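Acetyltransferase (Vibrio fischeri, PDB 3JVN) probably transfers an acyl group, most likely acetyl from acetyl-CoA, to an unspecified acceptor, as a member of the GNAT family. Local coordinates at residues 8-17 against 45-53; 67-76 against 87-97. All blocks are in the same frame, centred on the assembly; numbering follows the deposited sequence.

Contact 1: 8-17 against 45-53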
# COMPACT_ATOMS: atom_id res chain seq x y z
N ALA A 8 13.90 -6.83 -20.57
CA ALA A 8 13.38 -7.66 -21.65
C ALA A 8 13.12 -6.85 -22.92
O ALA A 8 13.11 -5.62 -22.91
CB ALA A 8 12.11 -8.35 -21.21
N LYS A 9 12.92 -7.57 -24.01
CA LYS A 9 12.66 -6.95 -25.30
C LYS A 9 11.58 -7.73 -26.05
O LYS A 9 11.24 -8.85 -25.68
CB LYS A 9 13.93 -6.92 -26.15
CG LYS A 9 15.07 -6.09 -25.58
CD LYS A 9 16.18 -5.94 -26.62
CE LYS A 9 16.74 -7.30 -27.04
NZ LYS A 9 17.65 -7.24 -28.22
N GLU A 10 11.06 -7.11 -27.10
CA GLU A 10 10.02 -7.72 -27.92
C GLU A 10 10.51 -9.07 -28.48
O GLU A 10 9.70 -9.95 -28.79
CB GLU A 10 9.64 -6.76 -29.04
CG GLU A 10 8.36 -7.13 -29.79
CD GLU A 10 8.05 -6.19 -30.94
OE1 GLU A 10 8.93 -6.01 -31.82
OE2 GLU A 10 6.92 -5.63 -30.99
N ILE A 11 11.83 -9.22 -28.58
CA ILE A 11 12.48 -10.43 -29.10
C ILE A 11 12.45 -11.62 -28.14
O ILE A 11 12.78 -12.74 -28.52
CB ILE A 11 13.97 -10.15 -29.45
CG1 ILE A 11 14.74 -9.72 -28.19
CG2 ILE A 11 14.07 -9.06 -30.50
CD1 ILE A 11 16.03 -10.52 -27.91
N ASP A 12 12.07 -11.38 -26.89
CA ASP A 12 12.01 -12.45 -25.91
C ASP A 12 10.58 -12.91 -25.64
O ASP A 12 10.36 -13.89 -24.92
CB ASP A 12 12.65 -11.98 -24.60
CG ASP A 12 14.02 -11.36 -24.81
OD1 ASP A 12 14.96 -12.08 -25.22
OD2 ASP A 12 14.15 -10.14 -24.57
N LEU A 13 9.60 -12.21 -26.22
CA LEU A 13 8.20 -12.58 -26.02
C LEU A 13 7.96 -14.07 -26.28
O LEU A 13 7.17 -14.71 -25.58
CB LEU A 13 7.29 -11.73 -26.92
CG LEU A 13 7.09 -10.27 -26.47
CD1 LEU A 13 6.15 -9.54 -27.43
CD2 LEU A 13 6.53 -10.25 -25.04
N TYR A 14 8.65 -14.61 -27.27
CA TYR A 14 8.49 -16.02 -27.61
C TYR A 14 8.96 -16.90 -26.44
O TYR A 14 8.24 -17.79 -26.00
CB TYR A 14 9.29 -16.33 -28.89
CG TYR A 14 8.92 -17.65 -29.53
CD1 TYR A 14 7.85 -17.74 -30.43
CD2 TYR A 14 9.59 -18.82 -29.19
CE1 TYR A 14 7.47 -18.97 -30.98
CE2 TYR A 14 9.21 -20.05 -29.71
CZ TYR A 14 8.15 -20.12 -30.61
OH TYR A 14 7.78 -21.35 -31.09
N CYS A 15 10.16 -16.62 -25.92
CA CYS A 15 10.73 -17.36 -24.79
C CYS A 15 9.84 -17.21 -23.57
O CYS A 15 9.51 -18.18 -22.87
CB CYS A 15 12.11 -16.83 -24.44
SG CYS A 15 13.16 -16.53 -25.87
N LEU A 16 9.47 -15.96 -23.30
CA LEU A 16 8.63 -15.66 -22.16
C LEU A 16 7.33 -16.45 -22.12
O LEU A 16 6.94 -16.91 -21.05
CB LEU A 16 8.40 -14.14 -22.10
CG LEU A 16 9.74 -13.39 -21.91
CD1 LEU A 16 9.53 -11.89 -21.79
CD2 LEU A 16 10.43 -13.92 -20.64
N ASN A 17 6.67 -16.64 -23.26
CA ASN A 17 5.43 -17.43 -23.30
C ASN A 17 5.67 -18.80 -22.66
O ASN A 17 4.85 -19.27 -21.86
CB ASN A 17 4.93 -17.62 -24.73
CG ASN A 17 4.22 -16.39 -25.27
OD1 ASN A 17 3.70 -15.58 -24.50
ND2 ASN A 17 4.19 -16.25 -26.58
N LYS A 45 -3.47 -10.01 -18.05
CA LYS A 45 -2.96 -9.17 -19.15
C LYS A 45 -1.73 -9.74 -19.85
O LYS A 45 -0.71 -10.04 -19.21
CB LYS A 45 -2.62 -7.77 -18.64
CG LYS A 45 -3.79 -6.79 -18.54
CD LYS A 45 -4.87 -7.25 -17.59
CE LYS A 45 -5.92 -8.08 -18.32
NZ LYS A 45 -7.05 -8.51 -17.45
N SER A 46 -1.82 -9.86 -21.18
CA SER A 46 -0.74 -10.38 -22.01
C SER A 46 0.67 -9.98 -21.58
O SER A 46 0.91 -8.87 -21.10
CB SER A 46 -0.94 -9.94 -23.46
OG SER A 46 0.27 -10.06 -24.17
N ILE A 47 1.61 -10.91 -21.76
CA ILE A 47 2.99 -10.63 -21.41
C ILE A 47 3.54 -9.59 -22.40
O ILE A 47 4.42 -8.80 -22.05
CB ILE A 47 3.85 -11.93 -21.43
CG1 ILE A 47 5.34 -11.60 -21.21
CG2 ILE A 47 3.66 -12.66 -22.75
CD1 ILE A 47 5.63 -10.85 -19.93
N ALA A 48 3.01 -9.60 -23.62
CA ALA A 48 3.44 -8.65 -24.65
C ALA A 48 2.93 -7.25 -24.29
O ALA A 48 3.72 -6.30 -24.21
CB ALA A 48 2.90 -9.08 -26.01
N ARG A 49 1.62 -7.13 -24.10
CA ARG A 49 1.00 -5.86 -23.72
C ARG A 49 1.65 -5.37 -22.44
O ARG A 49 1.88 -4.17 -22.24
CB ARG A 49 -0.50 -6.05 -23.46
CG ARG A 49 -1.39 -6.07 -24.68
CD ARG A 49 -2.84 -6.16 -24.23
NE ARG A 49 -3.79 -5.96 -25.32
CZ ARG A 49 -5.11 -5.84 -25.14
NH1 ARG A 49 -5.91 -5.66 -26.19
NH2 ARG A 49 -5.64 -5.90 -23.92
N TYR A 50 1.93 -6.33 -21.55
CA TYR A 50 2.56 -6.05 -20.27
C TYR A 50 3.92 -5.40 -20.51
O TYR A 50 4.25 -4.38 -19.93
CB TYR A 50 2.77 -7.34 -19.49
CG TYR A 50 3.14 -7.13 -18.04
CD1 TYR A 50 4.44 -6.79 -17.66
CD2 TYR A 50 2.17 -7.25 -17.04
CE1 TYR A 50 4.77 -6.56 -16.32
CE2 TYR A 50 2.48 -7.02 -15.71
CZ TYR A 50 3.78 -6.68 -15.35
OH TYR A 50 4.07 -6.48 -14.03
N LEU A 51 4.70 -6.01 -21.39
CA LEU A 51 6.01 -5.49 -21.70
C LEU A 51 5.95 -4.09 -22.30
O LEU A 51 6.79 -3.24 -22.02
CB LEU A 51 6.70 -6.47 -22.65
CG LEU A 51 8.22 -6.42 -22.82
CD1 LEU A 51 8.59 -7.53 -23.78
CD2 LEU A 51 8.70 -5.07 -23.35
N ASP A 52 4.92 -3.84 -23.12
CA ASP A 52 4.74 -2.55 -23.79
C ASP A 52 4.19 -1.43 -22.90
O ASP A 52 4.30 -0.24 -23.23
CB ASP A 52 3.81 -2.74 -25.00
CG ASP A 52 3.60 -1.46 -25.80
OD1 ASP A 52 4.61 -0.85 -26.22
OD2 ASP A 52 2.43 -1.07 -26.02
N ASP A 53 3.61 -1.82 -21.77
CA ASP A 53 3.02 -0.85 -20.84
C ASP A 53 4.13 0.02 -20.23
O ASP A 53 5.10 -0.50 -19.67
CB ASP A 53 2.24 -1.60 -19.75
CG ASP A 53 1.25 -0.70 -19.03
OD1 ASP A 53 1.65 0.01 -18.08
OD2 ASP A 53 0.07 -0.70 -19.42
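The flat amide of Asn17 meets Ile47 through its oxygen, OD1 lying 3.4 Å from CG2, with the two side chains crossing obliquely. A second planar group, the peptide carbonyl of Lys9, presents its oxygen to the Leu51 methyl, with O and CD1 3.5 Å apart.

The rest is aliphatic, carried by Leu13, Ile47 and Leu51, with Leu13 touching Ile47, Ala48 and Leu51. Both Leu13 methyls rest on Ala48: CD1 meets the Ala48 CB at 3.6 Å, while CD2 sits 3.5 Å from the Ala48 CA and also touches the CD1 of Leu51. With its CG anti to the backbone N (chi1 -162°), the Leu51 side chain reaches across the gap, and CD1 touches both the Lys9 carbonyl oxygen and Leu13 CD2. One turn further along, Leu16 CB rests 4.1 Å from Ile47 CG1. No hydrogen bond crosses the interface, so apolar packing joins the two helices; the axes of segments 13-17 and 47-52 come within 10.6 Å at 128°.

Each helix start has its own polar fixing. Ser46 is the N-cap of helix 47-52, its OG accepting from Ala48 N at 2.8 Å and, more nearly straight, from Arg49 N. Ahead of helix 13-30, Asp12 OD2 takes the Lys9 N-H on its anti lone pair and forms a salt bridge with Arg6.

These are the two helices that a GNAT fold places between its first and second strands. Ala8 and Leu51 both pack on Val58 and Leu16 on Val60, all on strand 56-62, while Asp12 and Cys15 reach Ile67 on strand 67-79.

Contact 2: 67-76 against 87-97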
# COMPACT_ATOMS: atom_id res chain seq x y z
N ILE A 67 17.54 -17.35 -22.20
CA ILE A 67 16.96 -16.74 -21.02
C ILE A 67 16.60 -17.82 -20.00
O ILE A 67 15.71 -18.64 -20.25
CB ILE A 67 15.69 -15.95 -21.39
CG1 ILE A 67 16.03 -14.92 -22.46
CG2 ILE A 67 15.10 -15.30 -20.15
CD1 ILE A 67 14.84 -14.22 -23.06
N ILE A 68 17.29 -17.82 -18.87
CA ILE A 68 17.04 -18.82 -17.84
C ILE A 68 16.22 -18.28 -16.67
O ILE A 68 16.04 -18.96 -15.66
CB ILE A 68 18.37 -19.44 -17.30
CG1 ILE A 68 19.41 -18.34 -17.01
CG2 ILE A 68 18.92 -20.44 -18.31
CD1 ILE A 68 19.20 -17.62 -15.69
N GLY A 69 15.71 -17.07 -16.82
CA GLY A 69 14.90 -16.49 -15.77
C GLY A 69 14.39 -15.10 -16.08
O GLY A 69 14.89 -14.41 -16.96
N PHE A 70 13.36 -14.68 -15.35
CA PHE A 70 12.78 -13.36 -15.53
C PHE A 70 12.02 -12.96 -14.26
O PHE A 70 11.74 -13.80 -13.39
CB PHE A 70 11.82 -13.33 -16.74
CG PHE A 70 10.55 -14.10 -16.52
CD1 PHE A 70 10.52 -15.49 -16.64
CD2 PHE A 70 9.39 -13.44 -16.14
CE1 PHE A 70 9.35 -16.21 -16.35
CE2 PHE A 70 8.22 -14.14 -15.85
CZ PHE A 70 8.21 -15.53 -15.96
N ILE A 71 11.72 -11.68 -14.14
CA ILE A 71 10.99 -11.16 -13.00
C ILE A 71 10.08 -10.10 -13.61
O ILE A 71 10.43 -9.50 -14.63
CB ILE A 71 11.93 -10.55 -11.91
CG1 ILE A 71 11.09 -10.10 -10.69
CG2 ILE A 71 12.77 -9.42 -12.49
CD1 ILE A 71 11.92 -9.70 -9.49
N THR A 72 8.92 -9.90 -13.00
CA THR A 72 7.94 -8.96 -13.52
C THR A 72 7.35 -8.06 -12.44
O THR A 72 6.97 -8.55 -11.38
CB THR A 72 6.81 -9.74 -14.27
OG1 THR A 72 6.37 -9.00 -15.42
CG2 THR A 72 5.63 -10.00 -13.36
N GLY A 73 7.26 -6.75 -12.70
CA GLY A 73 6.71 -5.83 -11.72
C GLY A 73 6.07 -4.60 -12.35
O GLY A 73 6.39 -4.27 -13.50
N HIS A 74 5.17 -3.92 -11.64
CA HIS A 74 4.53 -2.72 -12.19
C HIS A 74 4.36 -1.57 -11.19
O HIS A 74 4.16 -1.81 -10.01
CB HIS A 74 3.16 -3.05 -12.80
CG HIS A 74 2.07 -3.32 -11.80
ND1 HIS A 74 1.99 -4.51 -11.09
CD2 HIS A 74 0.99 -2.59 -11.43
CE1 HIS A 74 0.90 -4.49 -10.34
NE2 HIS A 74 0.28 -3.34 -10.52
N PHE A 75 4.46 -0.34 -11.68
CA PHE A 75 4.28 0.84 -10.83
C PHE A 75 2.79 1.02 -10.58
O PHE A 75 1.95 0.66 -11.42
CB PHE A 75 4.82 2.12 -11.52
CG PHE A 75 6.32 2.19 -11.58
CD1 PHE A 75 7.09 2.10 -10.42
CD2 PHE A 75 6.97 2.35 -12.81
CE1 PHE A 75 8.48 2.16 -10.46
CE2 PHE A 75 8.37 2.41 -12.88
CZ PHE A 75 9.13 2.31 -11.69
N CYS A 76 2.44 1.55 -9.41
CA CYS A 76 1.05 1.80 -9.09
C CYS A 76 0.96 3.02 -8.19
O CYS A 76 1.95 3.47 -7.62
CB CYS A 76 0.39 0.60 -8.42
SG CYS A 76 1.50 -0.56 -7.61
N MSE A 87 3.62 7.23 -4.82
CA MSE A 87 4.16 6.26 -5.75
C MSE A 87 4.51 4.94 -5.07
O MSE A 87 5.27 4.89 -4.10
CB MSE A 87 5.40 6.81 -6.44
CG MSE A 87 6.07 5.81 -7.41
SE MSE A 87 5.05 5.44 -9.03
CE MSE A 87 6.44 5.81 -10.32
N MSE A 88 3.93 3.86 -5.59
CA MSE A 88 4.19 2.53 -5.07
C MSE A 88 4.35 1.58 -6.23
O MSE A 88 4.17 1.97 -7.39
CB MSE A 88 3.04 2.06 -4.18
CG MSE A 88 2.66 3.02 -3.08
SE MSE A 88 1.38 2.21 -1.90
CE MSE A 88 1.30 3.60 -0.56
N ALA A 89 4.67 0.34 -5.93
CA ALA A 89 4.84 -0.65 -6.98
C ALA A 89 4.50 -2.05 -6.49
O ALA A 89 4.27 -2.27 -5.30
CB ALA A 89 6.28 -0.62 -7.52
N THR A 90 4.49 -2.99 -7.43
CA THR A 90 4.18 -4.38 -7.13
C THR A 90 5.06 -5.34 -7.94
O THR A 90 5.22 -5.18 -9.14
CB THR A 90 2.69 -4.71 -7.46
OG1 THR A 90 1.84 -3.68 -6.93
CG2 THR A 90 2.28 -6.04 -6.87
N ILE A 91 5.63 -6.33 -7.26
CA ILE A 91 6.44 -7.34 -7.93
C ILE A 91 5.44 -8.47 -8.12
O ILE A 91 4.90 -9.01 -7.14
CB ILE A 91 7.64 -7.79 -7.06
CG1 ILE A 91 8.67 -6.66 -6.99
CG2 ILE A 91 8.30 -9.02 -7.65
CD1 ILE A 91 9.77 -6.87 -5.99
N ASP A 92 5.17 -8.80 -9.37
CA ASP A 92 4.19 -9.82 -9.70
C ASP A 92 4.70 -11.27 -9.77
O ASP A 92 4.39 -12.09 -8.91
CB ASP A 92 3.49 -9.42 -11.00
CG ASP A 92 2.83 -8.06 -10.91
OD1 ASP A 92 3.08 -7.20 -11.80
OD2 ASP A 92 2.05 -7.85 -9.95
N GLU A 93 5.49 -11.57 -10.80
CA GLU A 93 6.00 -12.91 -11.02
C GLU A 93 7.51 -13.01 -11.13
O GLU A 93 8.20 -12.05 -11.47
CB GLU A 93 5.40 -13.48 -12.29
CG GLU A 93 3.91 -13.54 -12.28
CD GLU A 93 3.34 -13.28 -13.64
OE1 GLU A 93 3.50 -12.14 -14.16
OE2 GLU A 93 2.73 -14.22 -14.20
N LEU A 94 8.02 -14.21 -10.86
CA LEU A 94 9.44 -14.45 -10.93
C LEU A 94 9.64 -15.95 -11.17
O LEU A 94 9.11 -16.77 -10.43
CB LEU A 94 10.10 -14.02 -9.61
CG LEU A 94 11.61 -13.73 -9.62
CD1 LEU A 94 12.05 -13.29 -8.22
CD2 LEU A 94 12.37 -14.97 -10.05
N TYR A 95 10.39 -16.30 -12.21
CA TYR A 95 10.62 -17.71 -12.52
C TYR A 95 12.06 -18.03 -12.89
O TYR A 95 12.72 -17.25 -13.57
CB TYR A 95 9.69 -18.17 -13.65
CG TYR A 95 9.94 -19.61 -14.08
CD1 TYR A 95 10.81 -19.90 -15.14
CD2 TYR A 95 9.34 -20.67 -13.41
CE1 TYR A 95 11.06 -21.21 -15.52
CE2 TYR A 95 9.60 -21.99 -13.78
CZ TYR A 95 10.46 -22.25 -14.83
OH TYR A 95 10.71 -23.56 -15.20
N ILE A 96 12.53 -19.19 -12.44
CA ILE A 96 13.88 -19.65 -12.74
C ILE A 96 13.84 -21.11 -13.17
O ILE A 96 13.13 -21.92 -12.58
CB ILE A 96 14.83 -19.54 -11.51
CG1 ILE A 96 14.67 -18.19 -10.81
CG2 ILE A 96 16.28 -19.70 -11.98
CD1 ILE A 96 13.66 -18.23 -9.66
N GLU A 97 14.60 -21.44 -14.21
CA GLU A 97 14.65 -22.81 -14.69
C GLU A 97 15.08 -23.68 -13.53
O GLU A 97 16.00 -23.31 -12.79
CB GLU A 97 15.65 -22.92 -15.83
CG GLU A 97 15.26 -22.13 -17.05
CD GLU A 97 14.12 -22.76 -17.82
OE1 GLU A 97 13.89 -22.37 -18.98
OE2 GLU A 97 13.44 -23.65 -17.25
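His74 and Asp92 meet with their side chains at about a right angle, yet the imidazole and carboxylate planes are only 18° apart. ND1 of His74 donates to Asp92 OD1 over 3.0 Å, entering on the syn lone pair; OD1 is tilted out of the ring plane, whereas OD2 lies at the ring edge in that plane. A chi1 of 74°, with CG between the backbone N and the carbonyl carbon, brings the imidazole alongside Thr90, so that CE1 is 3.4 Å from the Thr90 CB. The same Asp92 OD1 is also hydrogen-bonded to Tyr50 OH, its stronger partner, which helps fix the carboxylate.

Backbone hydrogen bonds from Glu97 N-Ile68 O to the Cys76-Met88 pair establish an antiparallel hairpin. Its regular pairing is interrupted opposite Thr72, where Asp92 and Glu93 form a classic beta bulge: Thr72 O accepts from Asp92 N at 2.7 Å and only weakly from Glu93 N. A bulge in the fourth strand is a GNAT hallmark, associated in relatives with splaying from the fifth strand and binding of acetyl-CoA. Consistent with this, the strand leads toward Arg101, which bonds the Ile96 carbonyl and opens an Arg-x-x-Gly-x-Ala sequence of the cofactor-binding type.

On the face bearing Ile71 and Phe75, contacts are apolar. The selenomethionine Met87, bent at chi2 and chi3, lays CE over one face of the Phe75 ring, 4.0 Å from its centroid and 22° off the normal, a CH-pi contact; Tyr120 also meets this ring. Ile71 and Leu94 touch through their CD1 methyls at 3.8 Å, and Met110 of helix 105-118 covers Ile71. On the other face the Phe70 ring slants across Tyr95, CE1 against CB, with Tyr95 N over one ring face; Tyr95 OH continues to Glu26.

In the fold
From the N terminus, the chain leaves strand 4-7 into helix 13-30, and contact 1 closes the first long loop when residues 45-53, beyond the unmodelled 34-43, return to 8-17. Strand 56-62 follows, and contact 2 then closes the hairpin of strands 67-79 and 86-96. The two are in series, neither nested nor crossing, with centres about 12 Å apart. Contact 1 packs the two helices together, and Tyr50 of helix 47-52 ties them to the central hairpin: besides its bond to Asp92, its OH lies 3.2 Å from Gly73 O, a probable hydrogen bond. Both contacts touch the second subunit.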